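Local coordinates for protein inosine-uridine preferring nucleoside hydrolase (Gardnerella vaginalis 315-A, PDB 6BA1) that belongs to the inosine-uridine preferring nucleoside hydrolase family and holds a calcium ion in a fold built round a mixed, mainly parallel beta sheet, at residues Gln46-Ala51 with Val65-Ser70; Ile54-Gly59 with Pro99-Lys104; Ile153-Gly158 with Val191-Leu196; Ile266-Asp271 with Met294-Gly299. One frame throughout, in Å; residues are numbered along the deposited sequence.

Contact 1: residues Gln46-Ala51 with Val65-Ser70; sequences QGVRNA and VYKGLS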
# COMPACT_ATOMS: atom_id res chain seq x y z
N GLN A 46 -10.77 25.47 20.88
CA GLN A 46 -11.24 24.39 21.75
C GLN A 46 -10.14 23.35 22.02
O GLN A 46 -10.04 22.85 23.14
CB GLN A 46 -12.49 23.71 21.18
CG GLN A 46 -13.81 24.18 21.79
CD GLN A 46 -13.97 23.75 23.24
OE1 GLN A 46 -13.37 22.77 23.68
NE2 GLN A 46 -14.77 24.49 24.00
N GLY A 47 -9.34 23.04 21.00
CA GLY A 47 -8.17 22.17 21.14
C GLY A 47 -7.19 22.65 22.21
O GLY A 47 -6.66 21.85 22.98
N VAL A 48 -6.98 23.96 22.26
CA VAL A 48 -6.12 24.58 23.25
C VAL A 48 -6.74 24.58 24.66
O VAL A 48 -6.06 24.24 25.63
CB VAL A 48 -5.71 26.01 22.82
CG1 VAL A 48 -4.96 26.75 23.94
CG2 VAL A 48 -4.87 25.95 21.55
N ARG A 49 -8.03 24.95 24.77
CA ARG A 49 -8.72 24.93 26.07
C ARG A 49 -8.64 23.56 26.74
O ARG A 49 -8.40 23.46 27.95
CB ARG A 49 -10.21 25.30 25.94
CG ARG A 49 -10.88 25.56 27.29
CD ARG A 49 -12.37 25.22 27.31
NE ARG A 49 -12.68 23.80 27.53
CZ ARG A 49 -12.55 23.13 28.68
NH1 ARG A 49 -12.08 23.71 29.78
NH2 ARG A 49 -12.89 21.85 28.74
N ASN A 50 -8.84 22.53 25.93
CA ASN A 50 -8.84 21.15 26.40
C ASN A 50 -7.43 20.74 26.81
O ASN A 50 -7.23 20.20 27.90
CB ASN A 50 -9.37 20.21 25.31
CG ASN A 50 -10.79 20.56 24.88
OD1 ASN A 50 -11.43 21.46 25.45
ND2 ASN A 50 -11.30 19.85 23.89
N ALA A 51 -6.46 21.03 25.94
CA ALA A 51 -5.05 20.72 26.20
C ALA A 51 -4.58 21.28 27.54
O ALA A 51 -3.99 20.55 28.35
CB ALA A 51 -4.18 21.25 25.07
N VAL A 65 1.12 25.19 26.12
CA VAL A 65 0.27 24.95 24.95
C VAL A 65 0.38 26.12 23.97
O VAL A 65 0.05 27.25 24.32
CB VAL A 65 -1.20 24.76 25.37
CG1 VAL A 65 -2.10 24.58 24.16
CG2 VAL A 65 -1.31 23.57 26.32
N TYR A 66 0.85 25.84 22.76
CA TYR A 66 1.03 26.87 21.73
C TYR A 66 -0.14 26.85 20.75
O TYR A 66 -0.94 25.92 20.75
CB TYR A 66 2.37 26.67 21.02
CG TYR A 66 3.54 26.78 21.96
CD1 TYR A 66 4.26 27.96 22.09
CD2 TYR A 66 3.92 25.69 22.76
CE1 TYR A 66 5.34 28.05 22.97
CE2 TYR A 66 4.98 25.78 23.64
CZ TYR A 66 5.69 26.95 23.75
OH TYR A 66 6.75 27.02 24.63
N LYS A 67 -0.21 27.88 19.92
CA LYS A 67 -1.38 28.17 19.10
C LYS A 67 -1.02 28.05 17.62
O LYS A 67 -0.33 28.91 17.07
CB LYS A 67 -1.89 29.58 19.45
CG LYS A 67 -3.33 29.65 19.93
CD LYS A 67 -3.61 30.97 20.63
CE LYS A 67 -5.03 31.05 21.15
NZ LYS A 67 -5.37 32.42 21.63
N GLY A 68 -1.45 26.96 16.99
CA GLY A 68 -1.25 26.75 15.55
C GLY A 68 -2.32 27.42 14.70
O GLY A 68 -2.97 28.35 15.14
N LEU A 69 -2.51 26.90 13.48
CA LEU A 69 -3.40 27.51 12.48
C LEU A 69 -4.82 26.97 12.57
O LEU A 69 -5.01 25.80 12.88
CB LEU A 69 -2.81 27.30 11.08
CG LEU A 69 -1.49 28.05 10.83
CD1 LEU A 69 -0.56 27.30 9.90
CD2 LEU A 69 -1.78 29.43 10.26
N SER A 70 -5.81 27.82 12.29
CA SER A 70 -7.25 27.48 12.40
C SER A 70 -7.80 26.69 11.21
O SER A 70 -8.60 25.77 11.41
CB SER A 70 -8.09 28.75 12.54
OG SER A 70 -7.81 29.42 13.75
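V48 and A51 of helix 44-57 rest on V65 of strand 64-67, the last two elements of the beta-alpha-beta crossover that begins with strand 31-37 in this Rossmann-like sheet. Helix and strand run almost exactly opposite ways, at 172°, with 8.9 Å between their axes at closest approach. The case illustrates how small apolar side chains can seat a helix on a sheet edge: no hydrogen bond spans the two segments, and the work is done by methyl groups. V65 points toward the helix and touches it with both methyl groups. CG1 lies anti to the backbone N (chi1 177°) and reaches V48 CG1 at 3.6 Å, while the other branch of V65, CG2, comes to 3.9 Å from A51 CB. A single valine thus straddles residues of successive helix turns, and the side chains of V48 and V65 slide past each other in opposite directions instead of meeting head on. L52 of the same helix also touches V65. Y66 turns away from the helix, and its ring stacks on that of F113, whereas K67, at the margin of the contact, has a long, weak ion pair with E45. Elsewhere on the helix, N50 ND2 bonds to the carbonyl oxygens of T13 and N91. The second branch of V48 completes the fit: its CG2 sits 4.0 Å from Y66 O and 4.3 Å from K67 CG, against the strand backbone and the CG methylene of the lysine chain.

Contact 2: residues Ile54-Gly59 with Pro99-Lys104; sequences ITDLLG and PDSPRK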
# COMPACT_ATOMS: atom_id res chain seq x y z
N ILE A 54 -6.58 19.64 30.56
CA ILE A 54 -6.27 18.23 30.75
C ILE A 54 -4.85 18.03 31.28
O ILE A 54 -4.64 17.23 32.20
CB ILE A 54 -6.53 17.43 29.44
CG1 ILE A 54 -8.05 17.34 29.22
CG2 ILE A 54 -5.93 16.02 29.49
CD1 ILE A 54 -8.48 17.34 27.77
N THR A 55 -3.88 18.77 30.73
CA THR A 55 -2.51 18.74 31.24
C THR A 55 -2.45 19.10 32.72
O THR A 55 -1.72 18.47 33.49
CB THR A 55 -1.58 19.69 30.45
OG1 THR A 55 -2.21 20.96 30.27
CG2 THR A 55 -1.24 19.10 29.11
N ASP A 56 -3.24 20.11 33.11
CA ASP A 56 -3.45 20.46 34.52
C ASP A 56 -3.99 19.26 35.31
O ASP A 56 -3.39 18.86 36.30
CB ASP A 56 -4.43 21.64 34.67
CG ASP A 56 -3.79 22.99 34.38
OD1 ASP A 56 -2.72 23.05 33.73
OD2 ASP A 56 -4.38 24.01 34.81
N LEU A 57 -5.11 18.70 34.85
CA LEU A 57 -5.80 17.61 35.57
C LEU A 57 -4.92 16.39 35.86
O LEU A 57 -5.03 15.78 36.92
CB LEU A 57 -7.05 17.16 34.82
CG LEU A 57 -8.02 16.25 35.60
CD1 LEU A 57 -8.93 17.08 36.48
CD2 LEU A 57 -8.82 15.36 34.68
N LEU A 58 -4.04 16.05 34.92
CA LEU A 58 -3.16 14.88 35.06
C LEU A 58 -1.95 15.12 35.98
O LEU A 58 -1.24 14.16 36.36
CB LEU A 58 -2.69 14.41 33.67
CG LEU A 58 -3.82 13.99 32.72
CD1 LEU A 58 -3.32 13.93 31.28
CD2 LEU A 58 -4.43 12.66 33.12
N GLY A 59 -1.72 16.38 36.34
CA GLY A 59 -0.68 16.79 37.28
C GLY A 59 0.55 17.37 36.61
O GLY A 59 1.64 17.34 37.20
N PRO A 99 -12.81 21.54 34.85
CA PRO A 99 -12.53 22.97 35.03
C PRO A 99 -11.52 23.52 34.02
O PRO A 99 -10.53 22.86 33.71
CB PRO A 99 -11.97 23.04 36.46
CG PRO A 99 -11.52 21.66 36.78
CD PRO A 99 -12.48 20.76 36.06
N ASP A 100 -11.80 24.72 33.50
CA ASP A 100 -10.86 25.44 32.63
C ASP A 100 -9.56 25.69 33.37
O ASP A 100 -9.58 25.99 34.57
CB ASP A 100 -11.43 26.80 32.21
CG ASP A 100 -12.64 26.69 31.29
OD1 ASP A 100 -13.30 25.64 31.28
OD2 ASP A 100 -12.92 27.67 30.56
N SER A 101 -8.43 25.55 32.68
CA SER A 101 -7.16 25.92 33.27
C SER A 101 -7.06 27.45 33.28
O SER A 101 -7.38 28.10 32.28
CB SER A 101 -5.99 25.36 32.47
OG SER A 101 -4.75 25.82 32.98
N PRO A 102 -6.61 28.03 34.41
CA PRO A 102 -6.37 29.47 34.43
C PRO A 102 -5.10 29.89 33.65
O PRO A 102 -4.94 31.08 33.37
CB PRO A 102 -6.22 29.78 35.92
CG PRO A 102 -5.71 28.51 36.51
CD PRO A 102 -6.27 27.39 35.69
N ARG A 103 -4.24 28.92 33.32
CA ARG A 103 -3.10 29.15 32.40
C ARG A 103 -3.72 29.32 31.05
O ARG A 103 -4.84 28.85 30.79
CB ARG A 103 -2.09 27.96 32.39
CG ARG A 103 -2.06 27.27 33.68
CD ARG A 103 -1.06 26.05 33.84
NE ARG A 103 -1.20 25.07 32.77
CZ ARG A 103 -0.48 25.06 31.65
NH1 ARG A 103 0.41 26.02 31.42
NH2 ARG A 103 -0.61 24.12 30.71
N LYS A 104 -3.00 30.03 30.18
CA LYS A 104 -3.44 30.31 28.82
C LYS A 104 -2.36 30.05 27.79
O LYS A 104 -1.23 29.71 28.15
CB LYS A 104 -3.96 31.77 28.75
CG LYS A 104 -5.25 31.95 29.55
CD LYS A 104 -6.45 32.72 28.93
CE LYS A 104 -7.78 32.03 29.32
NZ LYS A 104 -8.93 32.96 29.45
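S101 OG serves two bonds at once, giving its proton to D56 OD2 at 2.6 Å and accepting from R103 N at 3.2 Å. With OG anti to its own backbone N (chi1 175°), the hydroxyl lies between D56 and the R103 N-H. It meets D56 OD2 from above the carboxylate plane, 46° out of it. The other oxygen, OD1, is approached quite differently: R103 NE points at its syn lone pair from 2.7 Å and has the oxygen nearly in the guanidinium plane. The two planes are 38° apart, and NE alone makes the bond to the carboxylate across the contact. A bend of the arginine chain at chi3 places NE beside D56 OD1; R103 NH2 bonds to V63 O and lies 3.6 Å from T55 OG1. That threonine hydroxyl bonds to A51 O within its own helix. A bond at each carboxylate oxygen restrains the rotation of the D56 carboxylate, and the arginine probably offsets the cost of a negative charge near the C-terminal end of a helix. As a worked example it shows a loop clasped to a helix end: the ST turn of S101 grips the last turn of helix 44-57, which G59 closes in a Schellman motif.

Contact 3: residues Ile153-Gly158 with Val191-Leu196; sequences IVLMGG and VTMIGL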
# COMPACT_ATOMS: atom_id res chain seq x y z
N ILE A 153 9.98 12.78 13.14
CA ILE A 153 8.55 13.03 13.15
C ILE A 153 7.85 11.67 13.13
O ILE A 153 8.30 10.77 12.44
CB ILE A 153 8.13 13.88 11.94
CG1 ILE A 153 8.80 15.26 12.00
CG2 ILE A 153 6.61 14.03 11.88
CD1 ILE A 153 8.79 16.03 10.71
N VAL A 154 6.77 11.53 13.89
CA VAL A 154 6.02 10.26 13.98
C VAL A 154 4.54 10.57 14.05
O VAL A 154 3.99 10.71 15.13
CB VAL A 154 6.46 9.41 15.21
CG1 VAL A 154 5.68 8.11 15.27
CG2 VAL A 154 7.96 9.14 15.19
N LEU A 155 3.89 10.68 12.90
CA LEU A 155 2.48 11.10 12.83
C LEU A 155 1.50 9.96 12.96
O LEU A 155 1.86 8.80 12.79
CB LEU A 155 2.22 11.85 11.52
CG LEU A 155 2.17 11.02 10.23
CD1 LEU A 155 0.73 10.74 9.79
CD2 LEU A 155 2.93 11.69 9.10
N MET A 156 0.25 10.31 13.27
CA MET A 156 -0.89 9.41 13.13
C MET A 156 -1.76 9.99 12.04
O MET A 156 -2.16 11.15 12.10
CB MET A 156 -1.65 9.24 14.46
CG MET A 156 -3.18 9.20 14.39
SD MET A 156 -3.93 8.04 13.22
CE MET A 156 -5.61 8.70 13.12
N GLY A 157 -2.04 9.17 11.04
CA GLY A 157 -2.81 9.57 9.88
C GLY A 157 -2.54 8.71 8.65
O GLY A 157 -1.59 7.93 8.62
N GLY A 158 -3.40 8.86 7.65
CA GLY A 158 -3.28 8.11 6.40
C GLY A 158 -3.69 6.65 6.47
O GLY A 158 -4.04 6.13 7.54
N VAL A 191 10.11 11.00 8.72
CA VAL A 191 8.74 10.74 9.15
C VAL A 191 8.51 9.24 9.34
O VAL A 191 9.16 8.42 8.71
CB VAL A 191 7.73 11.32 8.14
CG1 VAL A 191 6.29 11.04 8.57
CG2 VAL A 191 7.96 12.80 7.93
N THR A 192 7.60 8.90 10.25
CA THR A 192 7.08 7.55 10.41
C THR A 192 5.56 7.66 10.44
O THR A 192 4.99 8.16 11.40
CB THR A 192 7.57 6.89 11.71
OG1 THR A 192 8.99 6.73 11.65
CG2 THR A 192 6.93 5.52 11.93
N MET A 193 4.90 7.23 9.37
CA MET A 193 3.44 7.27 9.30
C MET A 193 2.86 6.09 10.06
O MET A 193 3.23 4.96 9.81
CB MET A 193 2.97 7.23 7.85
CG MET A 193 1.46 7.27 7.68
SD MET A 193 1.00 7.23 5.95
CE MET A 193 -0.35 6.05 6.01
N ILE A 194 1.96 6.37 11.00
CA ILE A 194 1.21 5.33 11.70
C ILE A 194 -0.26 5.51 11.33
O ILE A 194 -0.99 6.25 11.97
CB ILE A 194 1.51 5.36 13.21
CG1 ILE A 194 2.90 4.77 13.41
CG2 ILE A 194 0.50 4.54 14.01
CD1 ILE A 194 3.63 5.36 14.57
N GLY A 195 -0.65 4.81 10.26
CA GLY A 195 -1.98 4.93 9.68
C GLY A 195 -2.93 3.84 10.11
O GLY A 195 -2.61 3.03 10.98
N LEU A 196 -4.08 3.81 9.45
CA LEU A 196 -5.18 2.91 9.80
C LEU A 196 -4.78 1.44 9.71
O LEU A 196 -5.19 0.64 10.55
CB LEU A 196 -6.39 3.16 8.89
CG LEU A 196 -7.03 4.54 8.95
CD1 LEU A 196 -8.27 4.55 8.05
CD2 LEU A 196 -7.38 4.96 10.41
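I153-M156 and V191-I194 lie side by side as parallel neighbours in the central sheet, their axes 4.6 Å apart at closest and twisted by 19°. Toward their C-terminal ends the bonding is sound: I194 N gives to L155 O at 3.0 Å, and G157 N gives to I194 O at 3.2 Å. Earlier along the pair, the bonds T192 N to I153 O and L155 N to T192 O are weak. On one face L155 CG occupies the crowded position between backbone N and carbonyl carbon (chi1 73°), and its CD2 meets V191 CG1 at 3.5 Å. On that face too, M193 CG lies 3.3 Å from G157 O, and M193 CE 3.4 Å from G158 C. F185 of helix 178-187 covers L155 and M193. On the other face V154 CG1 and I194 CD1 touch at 3.5 Å, crossing obliquely. G158 O then takes L196 N at the start of helix 196-199. The hydrogen bonds between the segments are all backbone to backbone, and the side chains meet mainly apolar groups and carbonyl oxygens. Neither strand supplies one of the calcium ligands, D12, D17, T130 and D248; M156 packs on D248.

Contact 4: residues Ile266-Asp271 with Met294-Gly299; sequences INMQVD and MQVAVG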
# COMPACT_ATOMS: atom_id res chain seq x y z
N ILE A 266 9.75 3.37 2.47
CA ILE A 266 9.05 3.78 1.26
C ILE A 266 9.00 5.30 1.10
O ILE A 266 8.51 5.99 1.98
CB ILE A 266 7.61 3.20 1.24
CG1 ILE A 266 6.87 3.58 -0.06
CG2 ILE A 266 6.80 3.64 2.46
CD1 ILE A 266 5.53 2.89 -0.20
N ASN A 267 9.49 5.80 -0.02
CA ASN A 267 9.33 7.21 -0.37
C ASN A 267 7.86 7.46 -0.74
O ASN A 267 7.33 6.81 -1.63
CB ASN A 267 10.25 7.60 -1.53
CG ASN A 267 11.71 7.67 -1.11
OD1 ASN A 267 12.13 8.58 -0.40
ND2 ASN A 267 12.51 6.71 -1.56
N MET A 268 7.23 8.39 -0.03
CA MET A 268 5.78 8.60 -0.06
C MET A 268 5.36 9.96 -0.62
O MET A 268 6.18 10.85 -0.81
CB MET A 268 5.21 8.48 1.35
CG MET A 268 5.23 7.09 1.93
SD MET A 268 3.89 6.06 1.35
CE MET A 268 2.46 6.97 1.90
N GLN A 269 4.07 10.07 -0.88
CA GLN A 269 3.42 11.32 -1.28
C GLN A 269 1.98 11.28 -0.80
O GLN A 269 1.53 10.27 -0.26
CB GLN A 269 3.45 11.49 -2.81
CG GLN A 269 2.79 10.35 -3.60
CD GLN A 269 2.54 10.69 -5.06
OE1 GLN A 269 3.45 10.67 -5.88
NE2 GLN A 269 1.29 10.99 -5.39
N VAL A 270 1.27 12.38 -0.99
CA VAL A 270 -0.17 12.41 -0.82
C VAL A 270 -0.76 12.95 -2.10
O VAL A 270 -0.24 13.90 -2.68
CB VAL A 270 -0.60 13.27 0.39
CG1 VAL A 270 -2.12 13.37 0.48
CG2 VAL A 270 -0.02 12.70 1.67
N ASP A 271 -1.84 12.32 -2.53
CA ASP A 271 -2.49 12.69 -3.78
C ASP A 271 -3.24 14.00 -3.58
O ASP A 271 -3.99 14.15 -2.62
CB ASP A 271 -3.44 11.58 -4.27
CG ASP A 271 -2.70 10.39 -4.89
OD1 ASP A 271 -1.46 10.38 -4.96
OD2 ASP A 271 -3.40 9.44 -5.31
N MET A 294 10.82 8.21 4.44
CA MET A 294 9.91 7.86 5.53
C MET A 294 9.50 6.39 5.52
O MET A 294 9.81 5.68 4.58
CB MET A 294 8.70 8.79 5.55
CG MET A 294 7.86 8.86 4.30
SD MET A 294 6.60 10.15 4.46
CE MET A 294 5.38 9.32 5.49
N GLN A 295 8.84 5.95 6.59
CA GLN A 295 8.50 4.55 6.80
C GLN A 295 7.05 4.43 7.24
O GLN A 295 6.64 5.12 8.15
CB GLN A 295 9.41 3.94 7.88
CG GLN A 295 10.84 4.45 7.86
CD GLN A 295 11.77 3.62 8.73
OE1 GLN A 295 11.37 3.12 9.78
NE2 GLN A 295 13.03 3.48 8.28
N VAL A 296 6.27 3.57 6.57
CA VAL A 296 4.86 3.39 6.91
C VAL A 296 4.69 2.11 7.72
O VAL A 296 5.25 1.08 7.39
CB VAL A 296 3.96 3.33 5.66
CG1 VAL A 296 2.49 3.21 6.08
CG2 VAL A 296 4.17 4.57 4.80
N ALA A 297 3.89 2.21 8.77
CA ALA A 297 3.66 1.11 9.68
C ALA A 297 2.66 0.19 9.05
O ALA A 297 1.61 0.64 8.59
CB ALA A 297 3.12 1.63 11.00
N VAL A 298 2.99 -1.10 9.02
CA VAL A 298 2.11 -2.14 8.47
C VAL A 298 1.76 -3.24 9.47
O VAL A 298 0.64 -3.77 9.43
CB VAL A 298 2.73 -2.79 7.21
CG1 VAL A 298 1.66 -3.55 6.45
CG2 VAL A 298 3.38 -1.73 6.32
N GLY A 299 2.70 -3.61 10.33
CA GLY A 299 2.46 -4.55 11.44
C GLY A 299 2.63 -3.89 12.78
O GLY A 299 3.29 -2.85 12.88
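I266 and M294 meet through their peptide groups, the flat units of a contact that has no aromatic ring: I266 N bonds to M294 O at 3.1 Å. The angle of 165° at the hydrogen makes it a straight bond, and it is the one hydrogen bond between the segments. Much of the apolar contact gathers round V296 CG2. This methyl, anti to its carbonyl carbon, has I266 CG2 at 3.6 Å. In M268, chi2 (-80°) places SD 3.8 Å from V296 CG2, and a bend at chi3 brings CE near the same methyl. The root of M268 meets the other methionine: M294 SD lies 3.8 Å from M268 CB, the two side chains crossing at about a right angle, as M268 and V296 also do. The example shows methionine side chains joining a strand of the main sheet to one outside it. F185 of helix 178-187 touches both methionines, and T161 of the second subunit packs on I266. Strand 295-300 lies between strands 191-194 and 261-265 in the main sheet, while strand 268-270 pairs with 280-282 in a separate two-stranded sheet.

In the fold
From the N terminus, contact 1 closes the connection of 13 residues between its segments, the end of helix 44-57 included. Contact 2 crosses it, since 54-59 falls inside that loop while 99-104 lies beyond it, and a salt bridge from R49 NH1 to D100 OD1 joins the two directly. Together they bind one helix to the sheet edge and to a long loop. Contact 3 follows in series, closing the helical crossover between strands 152-156 and 191-194, and contact 4 comes last, bringing 266-271 back to strand 295-300. These two abut through probable hydrogen bonds of M193 with Q295 and A297. Contacts 1 and 4 lie on opposite sides of the chain's centre, their centres about 28 Å apart, with one segment of each in the same mixed sheet.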